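Local coordinates for protein 1-deoxy-D-xylulose 5-phosphate reductoisomerase (Moraxella catarrhalis, PDB 4ZQG) that catalyses the NAD(P)H- and metal-dependent rearrangement and reduction of 1-deoxy-D-xylulose 5-phosphate to 2-C-methyl-D-erythritol 4-phosphate in the MEP pathway of isoprenoid synthesis, at residues Leu23-Ile26 with Arg27-Asn31; Leu331-Gly334 with Ala335-Leu339; Ala374-Tyr377 with Ser378-Phe381. All coordinates share one frame; numbering follows the deposited sequence.

Interaction 1. Residues Leu23-Ile26 with Arg27-Asn31; sequences LAII and RQHPN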
loop_
_atom_site.group_PDB
_atom_site.type_symbol
_atom_site.label_atom_id
_atom_site.label_comp_id
_atom_site.label_asym_id
_atom_site.label_seq_id
_atom_site.Cartn_x
_atom_site.Cartn_y
_atom_site.Cartn_z
ATOM N N LEU A 23 -12.658 20.874 -8.910
ATOM C CA LEU A 23 -12.433 22.314 -8.995
ATOM C C LEU A 23 -11.729 22.795 -7.777
ATOM O O LEU A 23 -10.911 23.720 -7.866
ATOM C CB LEU A 23 -13.752 23.098 -9.256
ATOM C CG LEU A 23 -14.265 22.800 -10.679
ATOM C CD1 LEU A 23 -15.653 23.313 -10.987
ATOM C CD2 LEU A 23 -13.248 23.278 -11.690
ATOM N N ALA A 24 -11.994 22.168 -6.628
ATOM C CA ALA A 24 -11.329 22.623 -5.387
ATOM C C ALA A 24 -9.831 22.433 -5.480
ATOM O O ALA A 24 -9.062 23.236 -4.940
ATOM C CB ALA A 24 -11.924 21.974 -4.165
ATOM N N ILE A 25 -9.414 21.420 -6.241
ATOM C CA ILE A 25 -8.025 21.181 -6.493
ATOM C C ILE A 25 -7.474 22.174 -7.513
ATOM O O ILE A 25 -6.396 22.702 -7.327
ATOM C CB ILE A 25 -7.822 19.743 -6.984
ATOM C CG1 ILE A 25 -8.170 18.728 -5.878
ATOM C CG2 ILE A 25 -6.386 19.528 -7.449
ATOM C CD1 ILE A 25 -8.325 17.283 -6.387
ATOM N N ILE A 26 -8.211 22.434 -8.593
ATOM C CA ILE A 26 -7.780 23.420 -9.588
ATOM C C ILE A 26 -7.483 24.794 -8.939
ATOM O O ILE A 26 -6.494 25.455 -9.282
ATOM C CB ILE A 26 -8.819 23.647 -10.681
ATOM C CG1 ILE A 26 -9.223 22.355 -11.398
ATOM C CG2 ILE A 26 -8.272 24.643 -11.678
ATOM C CD1 ILE A 26 -8.057 21.560 -11.858
ATOM N N ARG A 27 -8.315 25.206 -7.982
ATOM C CA ARG A 27 -8.117 26.488 -7.352
ATOM C C ARG A 27 -6.892 26.535 -6.491
ATOM O O ARG A 27 -6.459 27.591 -6.072
ATOM C CB ARG A 27 -9.303 26.836 -6.475
ATOM C CG ARG A 27 -10.556 27.062 -7.253
ATOM C CD ARG A 27 -11.715 27.425 -6.357
ATOM N NE ARG A 27 -12.915 27.447 -7.185
ATOM C CZ ARG A 27 -13.897 26.559 -7.152
ATOM N NH1 ARG A 27 -14.894 26.706 -8.004
ATOM N NH2 ARG A 27 -13.898 25.535 -6.287
ATOM N N GLN A 28 -6.351 25.376 -6.159
ATOM C CA GLN A 28 -5.148 25.341 -5.373
ATOM C C GLN A 28 -3.935 25.311 -6.262
ATOM O O GLN A 28 -2.810 25.536 -5.780
ATOM C CB GLN A 28 -5.168 24.133 -4.481
ATOM C CG GLN A 28 -6.284 24.140 -3.459
ATOM C CD GLN A 28 -6.249 22.860 -2.672
ATOM O OE1 GLN A 28 -5.270 22.601 -1.914
ATOM N NE2 GLN A 28 -7.263 22.007 -2.879
ATOM N N HIS A 29 -4.160 25.061 -7.556
ATOM C CA HIS A 29 -3.076 24.845 -8.498
ATOM C C HIS A 29 -3.320 25.648 -9.751
ATOM O O HIS A 29 -3.551 25.078 -10.818
ATOM C CB HIS A 29 -2.989 23.351 -8.809
ATOM C CG HIS A 29 -2.552 22.547 -7.634
ATOM N ND1 HIS A 29 -1.259 22.561 -7.178
ATOM C CD2 HIS A 29 -3.247 21.773 -6.776
ATOM C CE1 HIS A 29 -1.173 21.827 -6.092
ATOM N NE2 HIS A 29 -2.367 21.332 -5.834
ATOM N N PRO A 30 -3.243 26.985 -9.636
ATOM C CA PRO A 30 -3.765 27.868 -10.689
ATOM C C PRO A 30 -2.991 27.737 -11.975
ATOM O O PRO A 30 -3.598 27.619 -13.018
ATOM C CB PRO A 30 -3.603 29.277 -10.095
ATOM C CG PRO A 30 -3.213 29.090 -8.661
ATOM C CD PRO A 30 -2.541 27.753 -8.591
ATOM N N ASN A 31 -1.670 27.717 -11.917
ATOM C CA ASN A 31 -0.895 27.734 -13.161
ATOM C C ASN A 31 -0.337 26.391 -13.541
ATOM O O ASN A 31 0.796 26.282 -14.004
ATOM C CB ASN A 31 0.250 28.763 -13.085
ATOM C CG ASN A 31 -0.248 30.199 -13.041
ATOM O OD1 ASN A 31 0.308 31.014 -12.317
ATOM N ND2 ASN A 31 -1.298 30.514 -13.811
#
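Arg27 doubles back over Leu23 where helix 17-26 runs out, in the first beta-alpha-beta unit of the Rossmann-type domain. Its chain is extended from CG to NE and, with CG beside the backbone N (chi1 -66°), runs back along the helix: CG passes 3.4 Å from Leu23 O, and NH2 ends 3.8 Å from Leu23 CB. The guanidinium lays one face over Leu23 O, while its NE forms a salt bridge with Glu53. Arg27 N keeps a regular i to i-4 helical bond, to Leu23 O at 3.0 Å.

Gln28 N turns to Ile25 O at 2.9 Å, which leaves Ala24 O to the side chain. Gln28 NE2 donates to Ala24 O at 3.0 Å from above the carbonyl plane, and that oxygen lies in the Gln28 amide plane; NE2 also bonds Ser296 O. A type I turn from Ile26 to His29 is closed by His29 N to Ile26 O at 2.9 Å. The His29 ring has Ile25 O at its edge, 3.3 Å from CD2, and its NE2 bonds Lys295 O. Ile25 packs on helix 281-289.

The chemistry implies a polar helix finish: a side-chain amide takes Ala24 O, and bonds to Lys295 and Ser296 join this end to the C-terminal region.

Interaction 2. Residues Leu331-Gly334 with Ala335-Leu339; sequences LGTG and ACIAL
Thr333 and Ile337, one helical turn apart, meet through their methyl ends. In Thr333, CG2 lies opposite the backbone N and OG1 beside it (chi1 -70°); in Ile337, CG1 swings next to its own N and the chain, extended beyond CG1, carries CD1 back toward Thr333. Thr333 CG2 and Ile337 CD1 thus approach to 3.8 Å, the two side chains crossing at a slant, while Thr333 OG1 is left to bond Asp137.

Leu331 ends helix 320-331 and Gly332 links it to helix 333-351, the next helix of the C-terminal domain. With a positive phi of 105°, Gly332 leaves helical geometry and takes the N-cap position of the second helix. The bend also brings the Leu331 and Ala335 side chains together, CB to CB at 3.4 Å.

The first turn of helix 333-351 is mixed in its bonding. Gly332 O accepts from Cys336 N at 3.2 Å, in the carbonyl plane, and more weakly from Ala335 N. Thr333 O is approached almost end-on by Ile337 N at 3.0 Å and has a weak bond from Cys336 N. Gly334 O receives Ala338 N at 3.0 Å with a nearly straight N-H...O angle of 174°.

Around this turn, Cys336 packs on Ile237 of helix 230-243 and Ile337 on helix 387-409. Chemically, the contact implies a helix start carried by backbone bonds, whose first two acceptors each take one main and one weak donor before a nearly straight bond at Gly334 O, while small and branched apolar groups supply the packing and the threonine hydroxyl turns to an outside carboxylate.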
loop_
_atom_site.group_PDB
_atom_site.type_symbol
_atom_site.label_atom_id
_atom_site.label_comp_id
_atom_site.label_asym_id
_atom_site.label_seq_id
_atom_site.Cartn_x
_atom_site.Cartn_y
_atom_site.Cartn_z
ATOM N N LEU A 331 -22.220 -13.261 -16.059
ATOM C CA LEU A 331 -23.053 -13.359 -17.267
ATOM C C LEU A 331 -22.519 -12.524 -18.411
ATOM O O LEU A 331 -22.728 -12.867 -19.530
ATOM C CB LEU A 331 -24.514 -13.027 -16.996
ATOM C CG LEU A 331 -25.387 -14.032 -16.219
ATOM C CD1 LEU A 331 -26.701 -14.236 -16.916
ATOM C CD2 LEU A 331 -24.804 -15.414 -16.041
ATOM N N GLY A 332 -21.781 -11.464 -18.139
ATOM C CA GLY A 332 -21.218 -10.639 -19.211
ATOM C C GLY A 332 -21.973 -9.340 -19.342
ATOM O O GLY A 332 -22.824 -9.004 -18.492
ATOM N N THR A 333 -21.690 -8.614 -20.420
ATOM C CA THR A 333 -22.121 -7.222 -20.515
ATOM C C THR A 333 -23.654 -7.005 -20.576
ATOM O O THR A 333 -24.186 -6.167 -19.892
ATOM C CB THR A 333 -21.419 -6.513 -21.674
ATOM O OG1 THR A 333 -20.033 -6.339 -21.335
ATOM C CG2 THR A 333 -22.057 -5.128 -21.916
ATOM N N GLY A 334 -24.362 -7.758 -21.375
ATOM C CA GLY A 334 -25.797 -7.725 -21.319
ATOM C C GLY A 334 -26.374 -7.754 -19.927
ATOM O O GLY A 334 -27.223 -6.964 -19.594
ATOM N N ALA A 335 -25.936 -8.657 -19.081
ATOM C CA ALA A 335 -26.524 -8.756 -17.741
ATOM C C ALA A 335 -26.126 -7.605 -16.864
ATOM O O ALA A 335 -26.798 -7.321 -15.890
ATOM C CB ALA A 335 -26.115 -10.044 -17.072
ATOM N N CYS A 336 -24.991 -7.002 -17.167
ATOM C CA CYS A 336 -24.508 -5.843 -16.415
ATOM C C CYS A 336 -25.314 -4.589 -16.695
ATOM O O CYS A 336 -25.554 -3.782 -15.794
ATOM C CB CYS A 336 -23.034 -5.608 -16.696
ATOM S SG CYS A 336 -22.057 -6.907 -15.914
ATOM N N ILE A 337 -25.752 -4.477 -17.948
ATOM C CA ILE A 337 -26.685 -3.468 -18.391
ATOM C C ILE A 337 -28.035 -3.705 -17.744
ATOM O O ILE A 337 -28.575 -2.842 -17.075
ATOM C CB ILE A 337 -26.772 -3.472 -19.911
ATOM C CG1 ILE A 337 -25.459 -2.937 -20.448
ATOM C CG2 ILE A 337 -27.972 -2.649 -20.393
ATOM C CD1 ILE A 337 -25.266 -3.180 -21.916
ATOM N N ALA A 338 -28.574 -4.894 -17.908
ATOM C CA ALA A 338 -29.780 -5.229 -17.186
ATOM C C ALA A 338 -29.582 -4.778 -15.759
ATOM O O ALA A 338 -30.429 -4.116 -15.224
ATOM C CB ALA A 338 -30.062 -6.725 -17.245
ATOM N N LEU A 339 -28.440 -5.108 -15.161
ATOM C CA LEU A 339 -28.197 -4.809 -13.748
ATOM C C LEU A 339 -28.211 -3.318 -13.445
ATOM O O LEU A 339 -28.925 -2.870 -12.560
ATOM C CB LEU A 339 -26.846 -5.352 -13.274
ATOM C CG LEU A 339 -26.484 -5.060 -11.805
ATOM C CD1 LEU A 339 -26.892 -6.210 -10.894
ATOM C CD2 LEU A 339 -25.004 -4.758 -11.657
#

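Interaction 3. Residues Ala374-Tyr377 with Ser378-Phe381; sequences AQDY and SQDF
Phe381 brings the edge of its ring up to the Tyr377 carbonyl in a pair of overlapping type I beta turns of the C-terminal domain, whereas the neighbouring carbonyl of Asp376 approaches the ring obliquely, with O 3.2 Å from Phe381 CE2. One face of the same ring carries Gln379 CB, 4.0 Å above the plane and displaced toward the rim. The Tyr377 ring has Ala374 CA over its centre, 3.7 Å above one face.

The two turns, Ala374 to Tyr377 and Asp376 to Gln379, lie in the loop between helices 371-374 and 387-409. The first is closed by Tyr377 N bonding Ala374 O at 3.2 Å, and the second by Gln379 N bonding Asp376 O at 3.1 Å. In the second, the donor sits well above the carbonyl plane, 55° out of it. Asp376 O is therefore used by the turn and also lies against the Phe381 ring.

The Asp376 and Gln379 side chains run side by side in the same direction, their carboxylate and amide planes 28° apart. Asp376 OD1 and Gln379 OE1 are 3.9 Å apart, and the evident polar partner of the carboxylate is elsewhere: Asp376 OD2 makes a salt bridge with Lys397 of helix 387-409. Tyr377 OH is hydrogen-bonded to Leu368 O, which ties the loop to helix 359-368, and Phe381 packs on Ile391.

Ser378 holds OG between its backbone N and carbonyl carbon (chi1 66°), a rotation that aims the hydroxyl back across the turns. There a single water joins the two segments: it donates to Ala374 O at 2.9 Å and is hydrogen-bonded to Ser378 OG at 3.1 Å.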
loop_
_atom_site.group_PDB
_atom_site.type_symbol
_atom_site.label_atom_id
_atom_site.label_comp_id
_atom_site.label_asym_id
_atom_site.label_seq_id
_atom_site.Cartn_x
_atom_site.Cartn_y
_atom_site.Cartn_z
ATOM N N ALA A 374 -33.089 -11.492 -20.973
ATOM C CA ALA A 374 -32.081 -12.528 -21.252
ATOM C C ALA A 374 -31.809 -12.845 -22.741
ATOM O O ALA A 374 -30.726 -13.337 -23.075
ATOM C CB ALA A 374 -32.412 -13.800 -20.486
ATOM N N GLN A 375 -32.756 -12.564 -23.634
ATOM C CA GLN A 375 -32.496 -12.755 -25.069
ATOM C C GLN A 375 -31.256 -12.019 -25.552
ATOM O O GLN A 375 -30.625 -12.463 -26.508
ATOM C CB GLN A 375 -33.664 -12.332 -25.984
ATOM C CG GLN A 375 -35.053 -12.280 -25.361
ATOM C CD GLN A 375 -36.191 -11.847 -26.314
ATOM O OE1 GLN A 375 -37.160 -12.579 -26.512
ATOM N NE2 GLN A 375 -36.087 -10.657 -26.875
ATOM N N ASP A 376 -30.936 -10.884 -24.934
ATOM C CA ASP A 376 -29.900 -9.997 -25.476
ATOM C C ASP A 376 -28.554 -10.210 -24.792
ATOM O O ASP A 376 -27.535 -9.626 -25.190
ATOM C CB ASP A 376 -30.340 -8.527 -25.381
ATOM C CG ASP A 376 -31.580 -8.223 -26.215
ATOM O OD1 ASP A 376 -31.633 -8.606 -27.402
ATOM O OD2 ASP A 376 -32.517 -7.581 -25.689
ATOM N N TYR A 377 -28.538 -11.063 -23.779
ATOM C CA TYR A 377 -27.289 -11.370 -23.103
ATOM C C TYR A 377 -26.167 -11.858 -24.011
ATOM O O TYR A 377 -25.003 -11.548 -23.736
ATOM C CB TYR A 377 -27.503 -12.389 -21.996
ATOM C CG TYR A 377 -28.249 -11.850 -20.811
ATOM C CD1 TYR A 377 -28.591 -10.504 -20.694
ATOM C CD2 TYR A 377 -28.581 -12.682 -19.786
ATOM C CE1 TYR A 377 -29.250 -10.038 -19.585
ATOM C CE2 TYR A 377 -29.236 -12.220 -18.672
ATOM C CZ TYR A 377 -29.575 -10.891 -18.578
ATOM O OH TYR A 377 -30.239 -10.493 -17.448
ATOM N N SER A 378 -26.499 -12.561 -25.092
ATOM C CA SER A 378 -25.479 -13.156 -25.957
ATOM C C SER A 378 -25.054 -12.245 -27.104
ATOM O O SER A 378 -24.423 -12.706 -28.060
ATOM C CB SER A 378 -25.988 -14.465 -26.551
ATOM O OG SER A 378 -27.070 -14.206 -27.439
ATOM N N GLN A 379 -25.348 -10.960 -27.005
ATOM C CA GLN A 379 -24.972 -10.044 -28.073
ATOM C C GLN A 379 -23.542 -9.505 -27.963
ATOM O O GLN A 379 -22.897 -9.611 -26.922
ATOM C CB GLN A 379 -25.980 -8.899 -28.181
ATOM C CG GLN A 379 -26.374 -8.686 -29.622
ATOM C CD GLN A 379 -27.530 -7.740 -29.789
ATOM O OE1 GLN A 379 -28.204 -7.364 -28.813
ATOM N NE2 GLN A 379 -27.769 -7.331 -31.038
ATOM N N ASP A 380 -23.062 -8.950 -29.072
ATOM C CA ASP A 380 -21.738 -8.360 -29.133
ATOM C C ASP A 380 -21.831 -6.862 -28.833
ATOM O O ASP A 380 -21.802 -6.014 -29.723
ATOM C CB ASP A 380 -21.089 -8.578 -30.500
ATOM C CG ASP A 380 -19.585 -8.263 -30.488
ATOM O OD1 ASP A 380 -18.996 -8.133 -29.381
ATOM O OD2 ASP A 380 -18.995 -8.145 -31.592
ATOM N N PHE A 381 -21.918 -6.569 -27.543
ATOM C CA PHE A 381 -21.973 -5.225 -27.037
ATOM C C PHE A 381 -20.651 -4.510 -27.216
ATOM O O PHE A 381 -20.559 -3.332 -26.911
ATOM C CB PHE A 381 -22.362 -5.249 -25.568
ATOM C CG PHE A 381 -23.773 -5.693 -25.330
ATOM C CD1 PHE A 381 -24.841 -4.853 -25.651
ATOM C CD2 PHE A 381 -24.051 -6.936 -24.770
ATOM C CE1 PHE A 381 -26.161 -5.264 -25.440
ATOM C CE2 PHE A 381 -25.353 -7.346 -24.531
ATOM C CZ PHE A 381 -26.418 -6.507 -24.870
HETATM O O HOH W 1 -28.960 -14.627 -25.020
#

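How the interactions relate
The three contacts follow one another along the chain and fall into two groups. Interaction 1 closes the first helix of the N-terminal, dinucleotide-binding Rossmann-type domain, between strands 7-12 and 33-39 of its parallel sheet, with the Leu23 side chain about 9 Å from the bound NAD. Interactions 2 and 3 lie across the chain's centre; the centre of interaction 1 is about 38 Å from that of interaction 2 and 44 Å from that of interaction 3. The latter two have centres about 8 Å apart and touch directly: Gly334 CA meets Phe381 CE2 at 3.3 Å. Together they pack the loop 374-381 on the start of helix 333-351 within the C-terminal domain.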